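Local coordinates for protein putative hyaluronoglucosaminidase (Clostridium perfringens, PDB 6PWI) that probably hydrolyses terminal N-acetylhexosamine residues of glycans, as a family 84 glycoside hydrolase whose catalytic barrel belongs to this part of a longer secreted, cell-wall-anchored protein, at residues F282-L296 against W317-V330. Sequence-based numbering, arbitrary orientation.
Sequences FEQLYSVGVRQFGVL and WRLQKGDVYEFIFV
Lys321 lies across one face of the Tyr286 ring, its CD 3.8 Å from the ring centroid and its NZ in cation-pi range of the same face. From over that face NZ also forms a salt bridge with Glu283 OE1, on the syn lone pair, at 2.7 Å. The second carboxylate oxygen, Glu283 OE2, takes a nearly straight bond from Trp317 NE1 (169°), lying in the indole plane but meeting the donor from above its own carboxylate plane. The opposite face of Tyr286 rests on the guanidinium of Arg291, whose NH2 also bonds Tyr286 O; with CG anti to the backbone N (chi1 -173°), the ring projects between lysine and arginine and its OH reaches Asp323 OD1. Asp323 OD2 meanwhile forms a salt bridge with Arg291 NE at 3.0 Å, so one carboxylate holds both phenol and guanidinium. Deeper in, Phe282, Phe293 and Trp317 form an aromatic cluster: Phe282 CB makes a CH-pi contact over the indole, and the Trp317 edge points at the face of Phe293 in an offset edge-to-face pair, planes at 68°. Phe327 CE1 closes on Phe282 CE2 at 3.6 Å. A backbone bond from Tyr325 N to Arg291 O already joins the segments ahead of the strands; next to it a water accepts from Phe293 N and donates to Tyr325 O, and Gln292 NE2 bonds Glu326 O at 2.8 Å. Parallel pairing then runs from Phe293 O–Ile328 N through Val295 N–Ile328 O to Val295 O–Val330 N. These are neighbouring strands of the (beta/alpha)8 barrel, joined by helix 304-321 in a beta-alpha-beta crossover; Leu296 lies near Asp299, the predicted proton donor. The two cations on the Tyr286 faces are each paired with a carboxylate, which probably offsets their charge, so polar bonds link the ends of helices 268-286 and 304-321 and the loops after them, beside an apolar aromatic cluster.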
loop_
_atom_site.group_PDB
_atom_site.type_symbol
_atom_site.label_atom_id
_atom_site.label_comp_id
_atom_site.label_asym_id
_atom_site.label_seq_id
_atom_site.Cartn_x
_atom_site.Cartn_y
_atom_site.Cartn_z
ATOM N N PHE A 282 -6.883 22.447 14.340
ATOM C CA PHE A 282 -6.796 22.260 12.899
ATOM C C PHE A 282 -5.881 23.326 12.309
ATOM O O PHE A 282 -5.093 23.032 11.411
ATOM C CB PHE A 282 -8.181 22.249 12.245
ATOM C CG PHE A 282 -8.919 20.929 12.260
ATOM C CD1 PHE A 282 -8.445 19.838 12.976
ATOM C CD2 PHE A 282 -10.117 20.782 11.575
ATOM C CE1 PHE A 282 -9.136 18.634 12.981
ATOM C CE2 PHE A 282 -10.808 19.579 11.584
ATOM C CZ PHE A 282 -10.319 18.507 12.290
ATOM N N GLU A 283 -5.986 24.554 12.840
ATOM C CA GLU A 283 -5.165 25.675 12.402
ATOM C C GLU A 283 -3.690 25.371 12.656
ATOM O O GLU A 283 -2.846 25.704 11.824
ATOM C CB GLU A 283 -5.575 26.981 13.091
ATOM C CG GLU A 283 -6.922 27.530 12.653
ATOM C CD GLU A 283 -6.979 28.084 11.240
ATOM O OE1 GLU A 283 -5.942 28.027 10.534
ATOM O OE2 GLU A 283 -8.059 28.576 10.844
ATOM N N GLN A 284 -3.391 24.731 13.799
ATOM C CA GLN A 284 -2.018 24.393 14.150
ATOM C C GLN A 284 -1.436 23.436 13.109
ATOM O O GLN A 284 -0.324 23.653 12.629
ATOM C CB GLN A 284 -1.904 23.844 15.577
ATOM C CG GLN A 284 -0.459 23.724 16.057
ATOM C CD GLN A 284 -0.237 22.855 17.275
ATOM O OE1 GLN A 284 -1.007 21.945 17.583
ATOM N NE2 GLN A 284 0.851 23.116 17.977
ATOM N N LEU A 285 -2.196 22.392 12.750
ATOM C CA LEU A 285 -1.736 21.456 11.735
ATOM C C LEU A 285 -1.662 22.165 10.385
ATOM O O LEU A 285 -0.712 21.937 9.639
ATOM C CB LEU A 285 -2.652 20.228 11.672
ATOM C CG LEU A 285 -2.365 19.092 12.659
ATOM C CD1 LEU A 285 -0.896 18.709 12.686
ATOM C CD2 LEU A 285 -2.857 19.422 14.055
ATOM N N TYR A 286 -2.649 23.033 10.096
ATOM C CA TYR A 286 -2.714 23.774 8.841
ATOM C C TYR A 286 -1.448 24.607 8.655
ATOM O O TYR A 286 -0.967 24.769 7.531
ATOM C CB TYR A 286 -3.935 24.701 8.789
ATOM C CG TYR A 286 -4.147 25.379 7.455
ATOM C CD1 TYR A 286 -4.953 24.807 6.483
ATOM C CD2 TYR A 286 -3.540 26.593 7.152
ATOM C CE1 TYR A 286 -5.141 25.418 5.251
ATOM C CE2 TYR A 286 -3.708 27.213 5.923
ATOM C CZ TYR A 286 -4.519 26.625 4.970
ATOM O OH TYR A 286 -4.700 27.213 3.752
ATOM N N SER A 287 -0.921 25.114 9.782
ATOM C CA SER A 287 0.212 26.025 9.800
ATOM C C SER A 287 1.511 25.301 9.449
ATOM O O SER A 287 2.498 25.945 9.106
ATOM C CB SER A 287 0.310 26.743 11.124
ATOM O OG SER A 287 0.998 25.958 12.084
ATOM N N VAL A 288 1.528 23.967 9.537
ATOM C CA VAL A 288 2.719 23.245 9.116
ATOM C C VAL A 288 2.490 22.539 7.779
ATOM O O VAL A 288 3.360 21.798 7.336
ATOM C CB VAL A 288 3.293 22.311 10.203
ATOM C CG1 VAL A 288 3.878 23.090 11.370
ATOM C CG2 VAL A 288 2.289 21.280 10.698
ATOM N N GLY A 289 1.335 22.772 7.135
ATOM C CA GLY A 289 1.153 22.381 5.741
ATOM C C GLY A 289 0.096 21.296 5.499
ATOM O O GLY A 289 -0.154 20.934 4.352
ATOM N N VAL A 290 -0.525 20.777 6.565
ATOM C CA VAL A 290 -1.603 19.807 6.434
ATOM C C VAL A 290 -2.777 20.451 5.694
ATOM O O VAL A 290 -3.214 21.543 6.047
ATOM C CB VAL A 290 -2.043 19.244 7.800
ATOM C CG1 VAL A 290 -3.199 18.270 7.652
ATOM C CG2 VAL A 290 -0.891 18.593 8.551
ATOM N N ARG A 291 -3.305 19.745 4.684
ATOM C CA ARG A 291 -4.341 20.295 3.818
ATOM C C ARG A 291 -5.512 19.319 3.656
ATOM O O ARG A 291 -6.364 19.512 2.787
ATOM C CB ARG A 291 -3.735 20.714 2.472
ATOM C CG ARG A 291 -2.850 21.953 2.535
ATOM C CD ARG A 291 -3.607 23.237 2.839
ATOM N NE ARG A 291 -2.756 24.419 2.942
ATOM C CZ ARG A 291 -1.974 24.730 3.980
ATOM N NH1 ARG A 291 -1.252 25.835 3.945
ATOM N NH2 ARG A 291 -1.911 23.952 5.047
ATOM N N GLN A 292 -5.550 18.270 4.492
ATOM C CA GLN A 292 -6.651 17.317 4.510
ATOM C C GLN A 292 -6.738 16.675 5.893
ATOM O O GLN A 292 -5.718 16.395 6.518
ATOM C CB GLN A 292 -6.514 16.269 3.403
ATOM C CG GLN A 292 -7.816 15.527 3.131
ATOM C CD GLN A 292 -7.817 14.647 1.902
ATOM O OE1 GLN A 292 -6.780 14.331 1.313
ATOM N NE2 GLN A 292 -9.011 14.237 1.506
ATOM N N PHE A 293 -7.972 16.441 6.350
ATOM C CA PHE A 293 -8.221 16.034 7.721
ATOM C C PHE A 293 -9.227 14.886 7.768
ATOM O O PHE A 293 -10.121 14.803 6.929
ATOM C CB PHE A 293 -8.716 17.237 8.530
ATOM C CG PHE A 293 -7.711 18.350 8.662
ATOM C CD1 PHE A 293 -6.759 18.331 9.672
ATOM C CD2 PHE A 293 -7.705 19.413 7.770
ATOM C CE1 PHE A 293 -5.826 19.353 9.792
ATOM C CE2 PHE A 293 -6.766 20.430 7.885
ATOM C CZ PHE A 293 -5.832 20.402 8.897
ATOM N N GLY A 294 -9.071 14.013 8.772
ATOM C CA GLY A 294 -10.023 12.954 9.069
ATOM C C GLY A 294 -10.624 13.132 10.460
ATOM O O GLY A 294 -9.946 13.584 11.383
ATOM N N VAL A 295 -11.908 12.786 10.594
ATOM C CA VAL A 295 -12.598 12.803 11.877
ATOM C C VAL A 295 -13.043 11.377 12.185
ATOM O O VAL A 295 -13.777 10.776 11.406
ATOM C CB VAL A 295 -13.789 13.783 11.860
ATOM C CG1 VAL A 295 -14.637 13.666 13.118
ATOM C CG2 VAL A 295 -13.328 15.217 11.673
ATOM N N LEU A 296 -12.593 10.835 13.319
ATOM C CA LEU A 296 -12.800 9.423 13.598
ATOM C C LEU A 296 -13.814 9.258 14.725
ATOM O O LEU A 296 -13.617 9.779 15.819
ATOM C CB LEU A 296 -11.458 8.780 13.952
ATOM C CG LEU A 296 -10.320 9.038 12.969
ATOM C CD1 LEU A 296 -9.085 8.234 13.346
ATOM C CD2 LEU A 296 -10.737 8.722 11.542
ATOM N N TRP A 317 -15.586 25.949 7.839
ATOM C CA TRP A 317 -14.173 26.264 8.007
ATOM C C TRP A 317 -13.370 25.864 6.768
ATOM O O TRP A 317 -12.537 26.625 6.271
ATOM C CB TRP A 317 -13.632 25.583 9.270
ATOM C CG TRP A 317 -12.164 25.789 9.483
ATOM C CD1 TRP A 317 -11.563 26.878 10.044
ATOM C CD2 TRP A 317 -11.103 24.878 9.137
ATOM N NE1 TRP A 317 -10.204 26.712 10.066
ATOM C CE2 TRP A 317 -9.890 25.497 9.515
ATOM C CE3 TRP A 317 -11.054 23.605 8.554
ATOM C CZ2 TRP A 317 -8.651 24.882 9.330
ATOM C CZ3 TRP A 317 -9.828 23.007 8.357
ATOM C CH2 TRP A 317 -8.643 23.635 8.745
ATOM N N ARG A 318 -13.632 24.653 6.277
ATOM C CA ARG A 318 -12.844 24.074 5.205
ATOM C C ARG A 318 -12.983 24.914 3.934
ATOM O O ARG A 318 -12.019 25.089 3.189
ATOM C CB ARG A 318 -13.296 22.630 5.002
ATOM C CG ARG A 318 -12.491 21.859 3.972
ATOM C CD ARG A 318 -13.471 20.920 3.324
ATOM N NE ARG A 318 -13.064 20.826 1.939
ATOM C CZ ARG A 318 -13.901 20.714 0.922
ATOM N NH1 ARG A 318 -15.207 20.695 1.135
ATOM N NH2 ARG A 318 -13.421 20.624 -0.304
ATOM N N LEU A 319 -14.193 25.435 3.701
ATOM C CA LEU A 319 -14.470 26.213 2.505
ATOM C C LEU A 319 -13.860 27.614 2.624
ATOM O O LEU A 319 -13.446 28.184 1.615
ATOM C CB LEU A 319 -15.982 26.245 2.245
ATOM C CG LEU A 319 -16.603 24.926 1.779
ATOM C CD1 LEU A 319 -18.104 25.066 1.585
ATOM C CD2 LEU A 319 -15.938 24.414 0.505
ATOM N N GLN A 320 -13.778 28.148 3.855
ATOM C CA GLN A 320 -13.124 29.425 4.108
ATOM C C GLN A 320 -11.646 29.362 3.719
ATOM O O GLN A 320 -11.100 30.318 3.176
ATOM C CB GLN A 320 -13.207 29.816 5.584
ATOM C CG GLN A 320 -14.538 30.421 5.996
ATOM C CD GLN A 320 -14.642 30.588 7.495
ATOM O OE1 GLN A 320 -13.803 30.111 8.262
ATOM N NE2 GLN A 320 -15.688 31.274 7.930
ATOM N N LYS A 321 -10.999 28.232 4.011
ATOM C CA LYS A 321 -9.567 28.098 3.811
ATOM C C LYS A 321 -9.233 27.995 2.324
ATOM O O LYS A 321 -8.149 28.391 1.911
ATOM C CB LYS A 321 -9.046 26.916 4.631
ATOM C CG LYS A 321 -8.998 27.162 6.133
ATOM C CD LYS A 321 -7.665 27.717 6.548
ATOM C CE LYS A 321 -7.734 28.602 7.769
ATOM N NZ LYS A 321 -6.377 29.075 8.131
ATOM N N GLY A 322 -10.152 27.438 1.529
ATOM C CA GLY A 322 -10.030 27.458 0.080
ATOM C C GLY A 322 -9.157 26.350 -0.510
ATOM O O GLY A 322 -9.388 25.932 -1.641
ATOM N N ASP A 323 -8.142 25.880 0.227
ATOM C CA ASP A 323 -7.210 24.917 -0.345
ATOM C C ASP A 323 -7.145 23.631 0.486
ATOM O O ASP A 323 -6.147 22.909 0.435
ATOM C CB ASP A 323 -5.834 25.550 -0.586
ATOM C CG ASP A 323 -5.112 25.962 0.689
ATOM O OD1 ASP A 323 -5.793 26.159 1.717
ATOM O OD2 ASP A 323 -3.870 26.077 0.651
ATOM N N VAL A 324 -8.211 23.336 1.240
ATOM C CA VAL A 324 -8.260 22.115 2.031
ATOM C C VAL A 324 -9.159 21.096 1.328
ATOM O O VAL A 324 -10.340 21.347 1.103
ATOM C CB VAL A 324 -8.702 22.391 3.484
ATOM C CG1 VAL A 324 -8.847 21.115 4.302
ATOM C CG2 VAL A 324 -7.748 23.345 4.177
ATOM N N TYR A 325 -8.584 19.937 0.990
ATOM C CA TYR A 325 -9.324 18.848 0.379
ATOM C C TYR A 325 -10.420 18.383 1.335
ATOM O O TYR A 325 -10.445 18.784 2.497
ATOM C CB TYR A 325 -8.382 17.708 -0.007
ATOM C CG TYR A 325 -7.368 18.032 -1.076
ATOM C CD1 TYR A 325 -7.727 18.083 -2.417
ATOM C CD2 TYR A 325 -6.038 18.263 -0.754
ATOM C CE1 TYR A 325 -6.794 18.366 -3.405
ATOM C CE2 TYR A 325 -5.093 18.546 -1.728
ATOM C CZ TYR A 325 -5.471 18.595 -3.061
ATOM O OH TYR A 325 -4.544 18.871 -4.026
ATOM N N GLU A 326 -11.320 17.527 0.835
ATOM C CA GLU A 326 -12.533 17.181 1.567
ATOM C C GLU A 326 -12.208 16.268 2.746
ATOM O O GLU A 326 -11.221 15.534 2.716
ATOM C CB GLU A 326 -13.618 16.622 0.642
ATOM C CG GLU A 326 -13.117 15.618 -0.376
ATOM C CD GLU A 326 -14.144 15.328 -1.458
ATOM O OE1 GLU A 326 -14.615 14.165 -1.539
ATOM O OE2 GLU A 326 -14.480 16.268 -2.214
ATOM N N PHE A 327 -13.049 16.353 3.781
ATOM C CA PHE A 327 -12.882 15.590 5.005
ATOM C C PHE A 327 -13.172 14.109 4.780
ATOM O O PHE A 327 -13.987 13.721 3.939
ATOM C CB PHE A 327 -13.822 16.095 6.101
ATOM C CG PHE A 327 -13.410 17.383 6.769
ATOM C CD1 PHE A 327 -12.415 17.399 7.738
ATOM C CD2 PHE A 327 -14.046 18.577 6.454
ATOM C CE1 PHE A 327 -12.052 18.585 8.362
ATOM C CE2 PHE A 327 -13.680 19.761 7.077
ATOM C CZ PHE A 327 -12.684 19.764 8.028
ATOM N N ILE A 328 -12.478 13.297 5.578
ATOM C CA ILE A 328 -12.705 11.872 5.696
ATOM C C ILE A 328 -13.386 11.654 7.043
ATOM O O ILE A 328 -13.020 12.299 8.021
ATOM C CB ILE A 328 -11.341 11.169 5.583
ATOM C CG1 ILE A 328 -10.910 11.091 4.117
ATOM C CG2 ILE A 328 -11.350 9.804 6.246
ATOM C CD1 ILE A 328 -9.445 11.363 3.887
ATOM N N PHE A 329 -14.401 10.785 7.080
ATOM C CA PHE A 329 -15.120 10.498 8.314
ATOM C C PHE A 329 -15.218 8.985 8.509
ATOM O O PHE A 329 -15.630 8.262 7.609
ATOM C CB PHE A 329 -16.490 11.186 8.303
ATOM C CG PHE A 329 -17.322 11.001 9.549
ATOM C CD1 PHE A 329 -17.234 11.898 10.606
ATOM C CD2 PHE A 329 -18.205 9.937 9.667
ATOM C CE1 PHE A 329 -17.989 11.723 11.758
ATOM C CE2 PHE A 329 -18.957 9.762 10.820
ATOM C CZ PHE A 329 -18.849 10.654 11.865
ATOM N N VAL A 330 -14.831 8.511 9.695
ATOM C CA VAL A 330 -14.919 7.095 10.012
ATOM C C VAL A 330 -16.085 6.919 10.979
ATOM O O VAL A 330 -16.043 7.427 12.091
ATOM C CB VAL A 330 -13.603 6.558 10.609
ATOM C CG1 VAL A 330 -13.745 5.125 11.096
ATOM C CG2 VAL A 330 -12.458 6.664 9.630
HETATM O O HOH W 1 -10.275 17.992 5.389
#